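Gamma-glutamyltranspeptidase (Streptomyces lincolnensis, PDB 6J3A) probably transfers or hydrolyses gamma-glutamyl groups, as an LmbA-like enzyme of the N-terminal nucleophile (Ntn) hydrolase superfamily. Local coordinates at residues A[78-83]-A[251-256]; A[315-320]-A[462-467]; A[469-474]-A[478-483]. All blocks are in the same frame, centred on the assembly; numbering follows the deposited sequence.

Contact 1. Residues A[78-83]-A[251-256]; sequences QGVAPA and AGWSAT
The indole of W253 lies obliquely against the backbone of Q78 and G79 and the isopropyl group of V80. From CA its CB points toward the loop 78-83, and the ring continues in that direction because CG is anti to the backbone N (chi1 -173°) and the indole stands almost square to the CA-CB-CG plane (chi2 91°). Next along the side chain, CD1 of W253 meets CG2 of V80 at 3.7 Å. NE1 of W253 comes within 4.1 Å of the other valine methyl, CG1 of V80. Beyond it, CE2 of W253 is 4.0 Å from CA of G79. CZ2, on the six-membered ring, is the atom of W253 closest to the other segment, 3.6 Å from O of Q78. CA of G79 sits 3.6 Å above the indole plane, offset toward the rim, while the backbone N of A255 lies on the other side of that plane. The A255 amide itself is bonded to D113 of helix 111-122, which also touches W253.

CB of Q78 points away from the tryptophan segment. NE2 of Q78 donates to O of G79 over 3.1 Å in a nearly straight bond (169°), and its OE1 is bonded to OG1 of T481, two bonds that tie the Q78 amide to G79 and T481 and fix its rotation. The loop 78-83 follows strand 73-77, while the other segment leads from helix 247-252 into strand 256-265, which pairs antiparallel with 73-77 (T256 with C76). W253 thus packs on the loop just beyond the paired strands. Its contact is one of dispersion, with perhaps a weak attraction between the Q78 carbonyl and an aromatic C-H; the fit therefore depends on shape rather than on directed bonds.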
# COMPACT_ATOMS: atom_id res chain seq x y z
N GLN A 78 2.14 6.82 -29.37
CA GLN A 78 0.86 6.67 -30.03
C GLN A 78 1.09 6.45 -31.52
O GLN A 78 1.66 7.30 -32.20
CB GLN A 78 -0.01 7.89 -29.81
CG GLN A 78 -1.30 7.88 -30.61
CD GLN A 78 -2.19 6.72 -30.21
OE1 GLN A 78 -2.74 6.71 -29.10
NE2 GLN A 78 -2.32 5.74 -31.10
N GLY A 79 0.66 5.30 -32.01
CA GLY A 79 0.87 4.96 -33.40
C GLY A 79 -0.11 5.65 -34.33
O GLY A 79 -1.10 6.25 -33.89
N VAL A 80 0.18 5.52 -35.63
CA VAL A 80 -0.59 6.18 -36.69
C VAL A 80 -1.53 5.22 -37.42
O VAL A 80 -1.43 4.00 -37.30
CB VAL A 80 0.32 6.88 -37.74
CG1 VAL A 80 1.09 8.03 -37.10
CG2 VAL A 80 1.28 5.89 -38.43
N ALA A 81 -2.45 5.81 -38.19
CA ALA A 81 -3.27 5.06 -39.14
C ALA A 81 -2.40 4.45 -40.24
O ALA A 81 -1.37 5.03 -40.63
CB ALA A 81 -4.32 5.97 -39.75
N PRO A 82 -2.80 3.26 -40.75
CA PRO A 82 -2.01 2.70 -41.86
C PRO A 82 -2.16 3.51 -43.15
O PRO A 82 -3.16 4.22 -43.35
CB PRO A 82 -2.57 1.28 -42.02
CG PRO A 82 -3.29 0.97 -40.76
CD PRO A 82 -3.76 2.28 -40.20
N ALA A 83 -1.16 3.39 -44.01
CA ALA A 83 -1.12 4.04 -45.32
C ALA A 83 -2.42 3.87 -46.14
O ALA A 83 -2.82 4.80 -46.87
CB ALA A 83 0.08 3.53 -46.11
N ALA A 251 7.30 -1.26 -40.62
CA ALA A 251 8.72 -1.01 -40.90
C ALA A 251 9.10 0.49 -40.83
O ALA A 251 10.21 0.85 -40.41
CB ALA A 251 9.10 -1.61 -42.25
N GLY A 252 8.18 1.36 -41.23
CA GLY A 252 8.42 2.81 -41.29
C GLY A 252 8.24 3.60 -40.00
O GLY A 252 8.78 4.70 -39.88
N TRP A 253 7.50 3.06 -39.04
CA TRP A 253 7.08 3.83 -37.86
C TRP A 253 8.00 3.64 -36.67
O TRP A 253 8.36 2.53 -36.32
CB TRP A 253 5.62 3.51 -37.45
CG TRP A 253 5.13 4.43 -36.36
CD1 TRP A 253 4.48 5.62 -36.51
CD2 TRP A 253 5.30 4.25 -34.95
NE1 TRP A 253 4.22 6.18 -35.28
CE2 TRP A 253 4.72 5.36 -34.31
CE3 TRP A 253 5.89 3.25 -34.17
CZ2 TRP A 253 4.70 5.50 -32.92
CZ3 TRP A 253 5.88 3.39 -32.79
CH2 TRP A 253 5.29 4.51 -32.18
N SER A 254 8.34 4.75 -36.04
CA SER A 254 9.10 4.79 -34.80
C SER A 254 8.39 5.72 -33.86
O SER A 254 7.69 6.65 -34.28
CB SER A 254 10.51 5.33 -35.04
OG SER A 254 11.30 4.42 -35.78
N ALA A 255 8.60 5.49 -32.57
CA ALA A 255 8.19 6.45 -31.56
C ALA A 255 9.09 7.68 -31.68
O ALA A 255 10.26 7.57 -32.08
CB ALA A 255 8.31 5.83 -30.18
N THR A 256 8.53 8.84 -31.38
CA THR A 256 9.25 10.11 -31.49
C THR A 256 9.17 10.91 -30.20
O THR A 256 8.31 10.64 -29.36
CB THR A 256 8.67 10.99 -32.61
OG1 THR A 256 7.26 11.11 -32.44
CG2 THR A 256 8.97 10.37 -33.95

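Contact 2. Residues A[315-320]-A[462-467]; sequences DREAWY and MTWLEE
E317 and W464 approach each other at about a right angle, and their flat groups stay steeply inclined, the carboxylate plane turned 72° from the indole plane. One hydrogen bond joins them: NE1 of W464 donates to OE2 of E317 over 2.8 Å, with an N-H...O angle of 146°. The oxygen lies at the indole edge, close to the ring plane, and is met nearly along its own C-O bond. It is displaced toward the six-membered ring, so that CZ2 of W464 is 3.4 Å from OE2 of E317. E317 starts with CG anti to its backbone N and then bends at chi2 (54°), which brings the carboxylate nearer to the tryptophan than its CB direction would suggest. The second oxygen, OE1, forms a salt bridge with NH1 of R480. The buried carboxylate is thereby shared between an indole N-H and a guanidinium group, which together restrict its rotation.

W464 in turn is fixed through its backbone, which bonds to N471 and L473. E317 lies in the last turn of helix 299-319, and Y320 is the first residue to leave it; helix 280-288 packs against R316 and Y320 of the same segment. W464 belongs to the long loop between strands 454-455 and 486-490, and just past it L465 and E467 rest on helix 87-92.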
# COMPACT_ATOMS: atom_id res chain seq x y z
N ASP A 315 -14.00 22.47 -27.35
CA ASP A 315 -12.82 22.91 -28.08
C ASP A 315 -11.96 21.72 -28.47
O ASP A 315 -11.44 21.68 -29.58
CB ASP A 315 -12.00 23.93 -27.27
CG ASP A 315 -12.48 25.38 -27.45
OD1 ASP A 315 -13.34 25.66 -28.33
OD2 ASP A 315 -11.97 26.26 -26.72
N ARG A 316 -11.84 20.74 -27.57
CA ARG A 316 -11.18 19.47 -27.87
C ARG A 316 -11.76 18.79 -29.12
O ARG A 316 -11.03 18.39 -30.03
CB ARG A 316 -11.28 18.52 -26.68
CG ARG A 316 -10.53 17.21 -26.87
CD ARG A 316 -10.94 16.16 -25.86
NE ARG A 316 -12.15 15.43 -26.26
CZ ARG A 316 -12.58 14.30 -25.71
NH1 ARG A 316 -13.69 13.73 -26.17
NH2 ARG A 316 -11.91 13.72 -24.73
N GLU A 317 -13.09 18.66 -29.14
CA GLU A 317 -13.79 18.03 -30.26
C GLU A 317 -13.65 18.80 -31.58
O GLU A 317 -13.42 18.20 -32.64
CB GLU A 317 -15.28 17.91 -29.93
CG GLU A 317 -16.07 17.08 -30.94
CD GLU A 317 -15.46 15.71 -31.15
OE1 GLU A 317 -15.20 15.02 -30.14
OE2 GLU A 317 -15.20 15.33 -32.30
N ALA A 318 -13.82 20.11 -31.49
CA ALA A 318 -13.71 21.00 -32.66
C ALA A 318 -12.31 21.11 -33.23
O ALA A 318 -12.14 21.12 -34.44
CB ALA A 318 -14.23 22.38 -32.30
N TRP A 319 -11.31 21.21 -32.35
CA TRP A 319 -9.97 21.64 -32.76
C TRP A 319 -8.87 20.58 -32.66
O TRP A 319 -7.87 20.70 -33.38
CB TRP A 319 -9.57 22.91 -31.99
CG TRP A 319 -10.56 24.02 -32.23
CD1 TRP A 319 -11.44 24.56 -31.33
CD2 TRP A 319 -10.79 24.69 -33.46
NE1 TRP A 319 -12.19 25.54 -31.93
CE2 TRP A 319 -11.82 25.63 -33.24
CE3 TRP A 319 -10.22 24.59 -34.75
CZ2 TRP A 319 -12.29 26.47 -34.26
CZ3 TRP A 319 -10.69 25.41 -35.75
CH2 TRP A 319 -11.72 26.34 -35.50
N TYR A 320 -9.03 19.56 -31.82
CA TYR A 320 -7.91 18.63 -31.55
C TYR A 320 -7.85 17.51 -32.56
O TYR A 320 -8.86 17.10 -33.13
CB TYR A 320 -7.96 18.01 -30.15
CG TYR A 320 -7.74 18.95 -28.98
CD1 TYR A 320 -8.07 20.31 -29.04
CD2 TYR A 320 -7.26 18.45 -27.77
CE1 TYR A 320 -7.90 21.14 -27.94
CE2 TYR A 320 -7.10 19.27 -26.66
CZ TYR A 320 -7.42 20.62 -26.75
OH TYR A 320 -7.25 21.44 -25.67
N MET A 462 -11.37 6.34 -32.50
CA MET A 462 -11.55 7.71 -32.05
C MET A 462 -11.50 8.77 -33.15
O MET A 462 -11.88 9.92 -32.91
CB MET A 462 -10.50 8.01 -30.98
CG MET A 462 -10.47 6.96 -29.88
SD MET A 462 -9.72 7.53 -28.35
CE MET A 462 -10.28 6.25 -27.25
N THR A 463 -11.08 8.39 -34.35
CA THR A 463 -11.12 9.28 -35.51
C THR A 463 -12.53 9.37 -36.06
O THR A 463 -13.44 8.66 -35.62
CB THR A 463 -10.23 8.75 -36.64
OG1 THR A 463 -10.70 7.45 -37.04
CG2 THR A 463 -8.79 8.64 -36.20
N TRP A 464 -12.70 10.24 -37.05
CA TRP A 464 -13.97 10.38 -37.75
C TRP A 464 -13.88 9.95 -39.21
O TRP A 464 -12.91 10.27 -39.90
CB TRP A 464 -14.40 11.83 -37.71
CG TRP A 464 -14.78 12.33 -36.36
CD1 TRP A 464 -14.18 13.34 -35.67
CD2 TRP A 464 -15.86 11.87 -35.55
NE1 TRP A 464 -14.82 13.54 -34.48
CE2 TRP A 464 -15.86 12.65 -34.37
CE3 TRP A 464 -16.84 10.87 -35.70
CZ2 TRP A 464 -16.79 12.47 -33.34
CZ3 TRP A 464 -17.78 10.70 -34.67
CH2 TRP A 464 -17.74 11.49 -33.50
N LEU A 465 -14.92 9.24 -39.66
CA LEU A 465 -15.09 8.90 -41.07
C LEU A 465 -15.77 10.04 -41.82
O LEU A 465 -16.95 9.98 -42.19
CB LEU A 465 -15.88 7.59 -41.21
CG LEU A 465 -15.26 6.35 -40.57
CD1 LEU A 465 -16.09 5.13 -40.89
CD2 LEU A 465 -13.82 6.12 -41.02
N GLU A 466 -14.99 11.09 -42.06
CA GLU A 466 -15.48 12.35 -42.62
C GLU A 466 -14.26 13.19 -42.88
O GLU A 466 -13.44 13.35 -41.99
CB GLU A 466 -16.39 13.06 -41.62
CG GLU A 466 -17.08 14.30 -42.15
CD GLU A 466 -18.15 14.82 -41.20
OE1 GLU A 466 -18.48 14.15 -40.20
OE2 GLU A 466 -18.68 15.93 -41.43
N GLU A 467 -14.15 13.72 -44.09
CA GLU A 467 -12.98 14.49 -44.49
C GLU A 467 -13.01 15.93 -43.97
O GLU A 467 -14.05 16.44 -43.54
CB GLU A 467 -12.83 14.48 -46.02
CG GLU A 467 -12.34 13.16 -46.61
CD GLU A 467 -10.87 12.85 -46.33
OE1 GLU A 467 -10.32 11.94 -46.98
OE2 GLU A 467 -10.24 13.51 -45.47

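Contact 3. Residues A[469-474]-A[478-483]; sequences LPNSLT and RPRTTL
A type I beta turn from L469 to S472 presents N471 at its third position to the loop segment 478-483. Along that segment R478 comes first: its carbonyl O accepts from a water, 2.6 Å away, that also donates to OD1 of N471. Its guanidinium reaches elsewhere, to E258, D322 and the ring of W276. P479 follows at the margin, and R480 makes the direct contact. N of R480 donates to OD1 of N471 over 3.0 Å, somewhat bent at 140°, from a position 36° out of the carbonyl plane. OD1 is therefore gripped by a water and a backbone N-H, while ND2 of N471 is taken by the carbonyl O of M462. A leucine here would probably leave the R480 amide and the bridging water without their acceptor and the M462 carbonyl without its donor. Packing is close as well, with CB of R480 3.1 Å from OD1 of N471. The R480 chain, bent at chi2 and chi3, carries NH1 to its salt bridge with E317 and turns the guanidinium so that ND2 of N471 lies over one face, planes 33° apart. That ND2 is 4.0 Å from NE of R480, a buried nitrogen with no hydrogen-bond partner in the model.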
# COMPACT_ATOMS: atom_id res chain seq x y z
N LEU A 469 -11.49 17.45 -41.34
CA LEU A 469 -11.52 17.76 -39.89
C LEU A 469 -10.15 17.50 -39.25
O LEU A 469 -9.38 16.70 -39.77
CB LEU A 469 -12.58 16.93 -39.18
CG LEU A 469 -14.00 16.91 -39.74
CD1 LEU A 469 -14.72 15.69 -39.19
CD2 LEU A 469 -14.77 18.18 -39.38
N PRO A 470 -9.86 18.17 -38.11
CA PRO A 470 -8.58 17.94 -37.40
C PRO A 470 -8.34 16.48 -37.00
O PRO A 470 -7.19 16.03 -36.98
CB PRO A 470 -8.69 18.83 -36.15
CG PRO A 470 -9.81 19.77 -36.39
CD PRO A 470 -10.73 19.11 -37.37
N ASN A 471 -9.43 15.77 -36.67
CA ASN A 471 -9.43 14.33 -36.31
C ASN A 471 -10.10 13.40 -37.36
O ASN A 471 -10.68 12.36 -37.01
CB ASN A 471 -10.12 14.16 -34.94
CG ASN A 471 -9.86 12.79 -34.30
OD1 ASN A 471 -8.79 12.20 -34.46
ND2 ASN A 471 -10.86 12.30 -33.57
N SER A 472 -10.02 13.77 -38.63
CA SER A 472 -10.44 12.92 -39.75
C SER A 472 -9.47 11.77 -39.82
O SER A 472 -8.27 11.99 -39.67
CB SER A 472 -10.35 13.68 -41.09
OG SER A 472 -11.40 14.62 -41.24
N LEU A 473 -9.98 10.56 -40.03
CA LEU A 473 -9.13 9.39 -40.20
C LEU A 473 -8.17 9.67 -41.35
O LEU A 473 -8.60 9.94 -42.47
CB LEU A 473 -9.96 8.14 -40.48
CG LEU A 473 -9.16 6.88 -40.85
CD1 LEU A 473 -8.20 6.47 -39.74
CD2 LEU A 473 -10.10 5.73 -41.21
N THR A 474 -6.87 9.63 -41.06
CA THR A 474 -5.88 10.07 -42.04
C THR A 474 -4.64 9.17 -42.00
O THR A 474 -4.04 8.99 -40.94
CB THR A 474 -5.47 11.54 -41.80
OG1 THR A 474 -6.64 12.37 -41.76
CG2 THR A 474 -4.58 12.04 -42.93
N ARG A 478 -1.83 10.22 -36.21
CA ARG A 478 -2.33 9.63 -34.97
C ARG A 478 -3.80 9.91 -34.83
O ARG A 478 -4.26 11.00 -35.16
CB ARG A 478 -1.68 10.20 -33.72
CG ARG A 478 -0.18 10.00 -33.61
CD ARG A 478 0.53 11.25 -34.06
NE ARG A 478 1.57 11.68 -33.15
CZ ARG A 478 2.01 12.94 -33.05
NH1 ARG A 478 2.97 13.21 -32.18
NH2 ARG A 478 1.51 13.93 -33.77
N PRO A 479 -4.56 8.95 -34.29
CA PRO A 479 -5.89 9.33 -33.87
C PRO A 479 -5.81 10.24 -32.65
O PRO A 479 -4.79 10.28 -31.93
CB PRO A 479 -6.53 7.99 -33.50
CG PRO A 479 -5.39 7.15 -33.07
CD PRO A 479 -4.21 7.58 -33.88
N ARG A 480 -6.90 10.96 -32.42
CA ARG A 480 -7.00 11.82 -31.26
C ARG A 480 -7.20 10.95 -30.02
O ARG A 480 -8.29 10.46 -29.75
CB ARG A 480 -8.16 12.79 -31.45
CG ARG A 480 -8.09 13.99 -30.55
CD ARG A 480 -9.21 13.94 -29.54
NE ARG A 480 -10.49 14.28 -30.15
CZ ARG A 480 -11.67 13.79 -29.78
NH1 ARG A 480 -12.77 14.21 -30.41
NH2 ARG A 480 -11.79 12.87 -28.80
N THR A 481 -6.12 10.78 -29.26
CA THR A 481 -6.04 9.72 -28.23
C THR A 481 -6.41 10.25 -26.83
O THR A 481 -6.07 11.39 -26.48
CB THR A 481 -4.65 9.04 -28.25
OG1 THR A 481 -4.67 7.86 -27.44
CG2 THR A 481 -3.53 9.96 -27.78
N THR A 482 -7.12 9.43 -26.06
CA THR A 482 -7.54 9.81 -24.69
C THR A 482 -6.40 9.76 -23.65
O THR A 482 -6.52 10.34 -22.57
CB THR A 482 -8.71 8.95 -24.17
OG1 THR A 482 -8.45 7.57 -24.43
CG2 THR A 482 -10.00 9.38 -24.84
N LEU A 483 -5.32 9.08 -24.00
CA LEU A 483 -4.19 8.82 -23.11
C LEU A 483 -3.44 10.10 -22.81
O LEU A 483 -2.93 10.75 -23.72
CB LEU A 483 -3.25 7.79 -23.74
CG LEU A 483 -3.93 6.55 -24.35
CD1 LEU A 483 -2.87 5.53 -24.75
CD2 LEU A 483 -4.99 5.94 -23.42
O HOH W 1 -6.37 12.55 -35.29

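Followed from the N terminus, the chain leaves strand 73-77 through 78-83 and returns at 251-256, where contact 1 closes a largely helical excursion. Helix 299-319 then supplies the first half of contact 2, closed by the loop before strand 486-490 after some 140 residues that include a part that is not modelled. That same loop folds back on itself within a few residues to form contact 3. The three closures follow in series, without nesting or crossing. In space contact 3 touches both of the others, its centre about 6 Å from that of contact 2 and about 13 Å from that of contact 1, while contacts 1 and 2 do not touch. Segment 478-483 thus links the loop after strand 73-77 to helix 299-319.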